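Local coordinates for aldose 1-epimerase (Escherichia coli, PDB 3NRE), which probably interconverts the alpha and beta anomers of aldose sugars, as a putative aldose 1-epimerase of the galactose mutarotase clan, at residues R159-E170 and N201-R212. Sequence-based numbering, arbitrary orientation.
Sequences RIQAQASGYWLE and NNGFAGWNGQAR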
loop_
_atom_site.group_PDB
_atom_site.type_symbol
_atom_site.label_atom_id
_atom_site.label_comp_id
_atom_site.label_asym_id
_atom_site.label_seq_id
_atom_site.Cartn_x
_atom_site.Cartn_y
_atom_site.Cartn_z
ATOM N N ARG A 159 2.303 6.297 -17.964
ATOM C CA ARG A 159 0.850 6.482 -17.975
ATOM C C ARG A 159 0.239 5.395 -17.088
ATOM O O ARG A 159 0.758 4.302 -17.014
ATOM C CB ARG A 159 0.269 6.400 -19.403
ATOM C CG ARG A 159 0.865 7.492 -20.379
ATOM C CD ARG A 159 0.084 7.595 -21.642
ATOM N NE ARG A 159 -0.268 6.283 -22.192
ATOM C CZ ARG A 159 -1.216 6.090 -23.116
ATOM N NH1 ARG A 159 -1.888 7.124 -23.596
ATOM N NH2 ARG A 159 -1.487 4.857 -23.562
ATOM N N ILE A 160 -0.830 5.734 -16.375
ATOM C CA ILE A 160 -1.577 4.750 -15.589
ATOM C C ILE A 160 -3.060 4.756 -15.946
ATOM O O ILE A 160 -3.586 5.742 -16.486
ATOM C CB ILE A 160 -1.449 5.008 -14.064
ATOM C CG1 ILE A 160 -2.065 6.351 -13.681
ATOM C CG2 ILE A 160 0.020 4.958 -13.656
ATOM C CD1 ILE A 160 -2.214 6.531 -12.139
ATOM N N GLN A 161 -3.678 3.619 -15.644
ATOM C CA GLN A 161 -5.100 3.404 -15.891
ATOM C C GLN A 161 -5.652 2.623 -14.708
ATOM O O GLN A 161 -5.122 1.587 -14.337
ATOM C CB GLN A 161 -5.356 2.634 -17.167
ATOM C CG GLN A 161 -6.853 2.552 -17.512
ATOM C CD GLN A 161 -7.118 1.749 -18.773
ATOM O OE1 GLN A 161 -6.225 1.056 -19.289
ATOM N NE2 GLN A 161 -8.332 1.831 -19.275
ATOM N N ALA A 162 -6.669 3.182 -14.067
ATOM C CA ALA A 162 -7.239 2.602 -12.857
ATOM C C ALA A 162 -8.665 3.167 -12.699
ATOM O O ALA A 162 -8.845 4.341 -12.418
ATOM C CB ALA A 162 -6.389 2.963 -11.614
ATOM N N GLN A 163 -9.658 2.334 -12.948
ATOM C CA GLN A 163 -11.071 2.733 -12.867
ATOM C C GLN A 163 -11.405 3.512 -11.610
ATOM O O GLN A 163 -10.951 3.154 -10.546
ATOM C CB GLN A 163 -11.944 1.475 -12.954
ATOM C CG GLN A 163 -13.441 1.699 -12.738
ATOM C CD GLN A 163 -14.196 0.375 -12.781
ATOM O OE1 GLN A 163 -14.263 -0.270 -13.831
ATOM N NE2 GLN A 163 -14.731 -0.053 -11.631
ATOM N N ALA A 164 -12.193 4.581 -11.744
ATOM C CA ALA A 164 -12.629 5.381 -10.617
ATOM C C ALA A 164 -13.909 6.105 -10.957
ATOM O O ALA A 164 -14.078 6.594 -12.079
ATOM C CB ALA A 164 -11.546 6.394 -10.184
ATOM N N SER A 165 -14.822 6.142 -9.994
ATOM C CA SER A 165 -16.096 6.834 -10.177
ATOM C C SER A 165 -16.197 8.110 -9.367
ATOM O O SER A 165 -17.266 8.744 -9.370
ATOM C CB SER A 165 -17.254 5.890 -9.803
ATOM O OG SER A 165 -17.210 5.604 -8.419
ATOM N N GLY A 166 -15.122 8.437 -8.622
ATOM C CA GLY A 166 -15.065 9.635 -7.842
ATOM C C GLY A 166 -13.812 9.664 -7.019
ATOM O O GLY A 166 -13.056 8.709 -7.037
ATOM N N TYR A 167 -13.604 10.769 -6.328
ATOM C CA TYR A 167 -12.403 10.919 -5.504
ATOM C C TYR A 167 -12.657 11.822 -4.321
ATOM O O TYR A 167 -13.650 12.521 -4.265
ATOM C CB TYR A 167 -11.239 11.457 -6.336
ATOM C CG TYR A 167 -11.189 12.952 -6.551
ATOM C CD1 TYR A 167 -12.260 13.632 -7.110
ATOM C CD2 TYR A 167 -10.069 13.680 -6.223
ATOM C CE1 TYR A 167 -12.212 15.007 -7.330
ATOM C CE2 TYR A 167 -10.019 15.051 -6.416
ATOM C CZ TYR A 167 -11.074 15.702 -6.975
ATOM O OH TYR A 167 -11.009 17.059 -7.175
ATOM N N TRP A 168 -11.760 11.747 -3.346
ATOM C CA TRP A 168 -11.793 12.693 -2.219
ATOM C C TRP A 168 -10.787 13.798 -2.462
ATOM O O TRP A 168 -9.594 13.529 -2.706
ATOM C CB TRP A 168 -11.453 11.990 -0.904
ATOM C CG TRP A 168 -12.516 11.016 -0.462
ATOM C CD1 TRP A 168 -13.621 11.319 0.276
ATOM C CD2 TRP A 168 -12.605 9.619 -0.743
ATOM N NE1 TRP A 168 -14.362 10.202 0.508
ATOM C CE2 TRP A 168 -13.779 9.145 -0.124
ATOM C CE3 TRP A 168 -11.824 8.721 -1.473
ATOM C CZ2 TRP A 168 -14.181 7.819 -0.192
ATOM C CZ3 TRP A 168 -12.213 7.409 -1.541
ATOM C CH2 TRP A 168 -13.386 6.962 -0.909
ATOM N N LEU A 169 -11.233 15.021 -2.330
ATOM C CA LEU A 169 -10.355 16.146 -2.411
ATOM C C LEU A 169 -9.410 15.992 -1.213
ATOM O O LEU A 169 -9.786 15.428 -0.166
ATOM C CB LEU A 169 -11.147 17.458 -2.301
ATOM C CG LEU A 169 -11.817 17.973 -3.576
ATOM C CD1 LEU A 169 -12.772 16.960 -4.153
ATOM C CD2 LEU A 169 -12.544 19.264 -3.231
ATOM N N GLU A 170 -8.214 16.515 -1.340
ATOM C CA GLU A 170 -7.315 16.562 -0.194
ATOM C C GLU A 170 -7.669 17.833 0.608
ATOM O O GLU A 170 -7.913 18.897 0.039
ATOM C CB GLU A 170 -5.853 16.608 -0.648
ATOM C CG GLU A 170 -4.845 16.507 0.499
ATOM C CD GLU A 170 -3.391 16.670 0.033
ATOM O OE1 GLU A 170 -3.173 17.091 -1.115
ATOM O OE2 GLU A 170 -2.500 16.450 0.862
ATOM N N ASN A 201 -2.066 13.908 -3.650
ATOM C CA ASN A 201 -2.266 13.015 -2.495
ATOM C C ASN A 201 -3.750 12.811 -2.356
ATOM O O ASN A 201 -4.409 13.510 -1.594
ATOM C CB ASN A 201 -1.689 13.633 -1.225
ATOM C CG ASN A 201 -2.081 12.880 0.041
ATOM O OD1 ASN A 201 -2.086 11.658 0.063
ATOM N ND2 ASN A 201 -2.390 13.632 1.123
ATOM N N ASN A 202 -4.282 11.852 -3.088
ATOM C CA ASN A 202 -5.752 11.717 -3.216
ATOM C C ASN A 202 -6.145 10.283 -3.254
ATOM O O ASN A 202 -5.485 9.456 -3.948
ATOM C CB ASN A 202 -6.298 12.420 -4.470
ATOM C CG ASN A 202 -6.090 13.908 -4.444
ATOM O OD1 ASN A 202 -5.015 14.428 -4.809
ATOM N ND2 ASN A 202 -7.115 14.642 -3.964
ATOM N N GLY A 203 -7.258 9.981 -2.573
ATOM C CA GLY A 203 -7.882 8.684 -2.649
ATOM C C GLY A 203 -9.004 8.686 -3.714
ATOM O O GLY A 203 -9.623 9.745 -3.984
ATOM N N PHE A 204 -9.213 7.514 -4.320
ATOM C CA PHE A 204 -10.161 7.318 -5.409
ATOM C C PHE A 204 -11.073 6.158 -5.040
ATOM O O PHE A 204 -10.635 5.169 -4.455
ATOM C CB PHE A 204 -9.414 7.028 -6.737
ATOM C CG PHE A 204 -8.601 8.194 -7.200
ATOM C CD1 PHE A 204 -7.354 8.428 -6.654
ATOM C CD2 PHE A 204 -9.112 9.087 -8.110
ATOM C CE1 PHE A 204 -6.631 9.543 -7.015
ATOM C CE2 PHE A 204 -8.399 10.206 -8.490
ATOM C CZ PHE A 204 -7.125 10.429 -7.948
ATOM N N ALA A 205 -12.350 6.307 -5.378
ATOM C CA ALA A 205 -13.363 5.278 -5.092
ATOM C C ALA A 205 -13.883 4.704 -6.388
ATOM O O ALA A 205 -13.638 5.239 -7.487
ATOM C CB ALA A 205 -14.549 5.883 -4.312
ATOM N N GLY A 206 -14.619 3.610 -6.271
ATOM C CA GLY A 206 -15.211 2.985 -7.444
ATOM C C GLY A 206 -14.275 2.121 -8.264
ATOM O O GLY A 206 -14.566 1.793 -9.399
ATOM N N TRP A 207 -13.191 1.681 -7.653
ATOM C CA TRP A 207 -12.187 0.913 -8.339
ATOM C C TRP A 207 -12.600 -0.537 -8.380
ATOM O O TRP A 207 -13.360 -0.996 -7.515
ATOM C CB TRP A 207 -10.870 1.038 -7.583
ATOM C CG TRP A 207 -9.690 0.474 -8.262
ATOM C CD1 TRP A 207 -9.400 0.534 -9.582
ATOM C CD2 TRP A 207 -8.543 -0.100 -7.616
ATOM N NE1 TRP A 207 -8.164 -0.033 -9.808
ATOM C CE2 TRP A 207 -7.633 -0.445 -8.618
ATOM C CE3 TRP A 207 -8.235 -0.410 -6.284
ATOM C CZ2 TRP A 207 -6.410 -1.050 -8.336
ATOM C CZ3 TRP A 207 -7.051 -0.998 -5.999
ATOM C CH2 TRP A 207 -6.154 -1.348 -7.026
ATOM N N ASN A 208 -12.090 -1.241 -9.396
ATOM C CA ASN A 208 -12.317 -2.677 -9.584
ATOM C C ASN A 208 -11.108 -3.545 -9.191
ATOM O O ASN A 208 -11.049 -4.714 -9.531
ATOM C CB ASN A 208 -12.727 -2.978 -11.033
ATOM C CG ASN A 208 -11.631 -2.642 -12.060
ATOM O OD1 ASN A 208 -10.591 -2.030 -11.749
ATOM N ND2 ASN A 208 -11.870 -3.053 -13.299
ATOM N N GLY A 209 -10.161 -2.968 -8.455
ATOM C CA GLY A 209 -8.999 -3.655 -8.011
ATOM C C GLY A 209 -7.954 -3.964 -9.060
ATOM O O GLY A 209 -7.099 -4.760 -8.777
ATOM N N GLN A 210 -8.077 -3.412 -10.281
ATOM C CA GLN A 210 -7.146 -3.691 -11.351
ATOM C C GLN A 210 -6.551 -2.390 -11.885
ATOM O O GLN A 210 -7.273 -1.388 -12.109
ATOM C CB GLN A 210 -7.838 -4.461 -12.493
ATOM C CG GLN A 210 -8.518 -5.745 -12.021
ATOM C CD GLN A 210 -9.057 -6.589 -13.175
ATOM O OE1 GLN A 210 -8.466 -6.651 -14.248
ATOM N NE2 GLN A 210 -10.187 -7.233 -12.952
ATOM N N ALA A 211 -5.249 -2.418 -12.124
ATOM C CA ALA A 211 -4.577 -1.248 -12.652
ATOM C C ALA A 211 -3.538 -1.641 -13.679
ATOM O O ALA A 211 -3.039 -2.756 -13.710
ATOM C CB ALA A 211 -3.936 -0.428 -11.524
ATOM N N ARG A 212 -3.212 -0.694 -14.528
ATOM C CA ARG A 212 -2.151 -0.883 -15.505
ATOM C C ARG A 212 -1.193 0.285 -15.359
ATOM O O ARG A 212 -1.631 1.441 -15.371
ATOM C CB ARG A 212 -2.764 -0.956 -16.903
ATOM C CG ARG A 212 -1.809 -1.234 -17.986
ATOM C CD ARG A 212 -2.541 -1.493 -19.281
ATOM N NE ARG A 212 -1.605 -1.467 -20.385
ATOM C CZ ARG A 212 -0.861 -2.496 -20.796
ATOM N NH1 ARG A 212 -0.955 -3.696 -20.223
ATOM N NH2 ARG A 212 -0.029 -2.329 -21.820
HETATM O O HOH W 1 -9.258 -0.393 -13.599
HETATM O O HOH W 2 -8.151 12.047 -0.791
HETATM O O HOH W 3 -7.331 17.724 -4.033
HETATM O O HOH W 4 -3.638 16.502 -3.588
#
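Q163 reaches across to G206 and N208, in the loop between strands 200-205 and 210-215. With CG anti to the backbone N (chi1 174°) and the chain extended, CB passes N208 OD1 and CG lies over against G206 O. NE2 gives that oxygen a nearly straight hydrogen bond (2.9 Å) in its own amide plane. OE1 ends beside N208 ND2 at 3.7 Å, a contact without a bond. The backbone Q163 O is buried against W207 CD1 and has no hydrogen-bond partner, while one water joins Q163 N to N208 OD1 and Q210 O. At the other end N202 ND2 meets W168 O in the carbonyl plane, on a lone pair, and N201 ND2 drops onto E170 OE2 (2.8 Å) from above the carboxylate plane. E170 OE1 takes the indole N-H of W199; an alanine in place of E170 would probably leave that N-H without its mate and N201 ND2 with W174 O as its remaining protein acceptor. Between these ends, A205 CB rests 3.8 Å from W168 CH2, and Y167 CB packs on F204 CD2. W168 N to G203 O pairs 166-170 with 200-205, and Q161 with R212 pairs 159-162 with 210-215; both pairings are antiparallel, in different sheets, with 176-180 and 193-194 flanking.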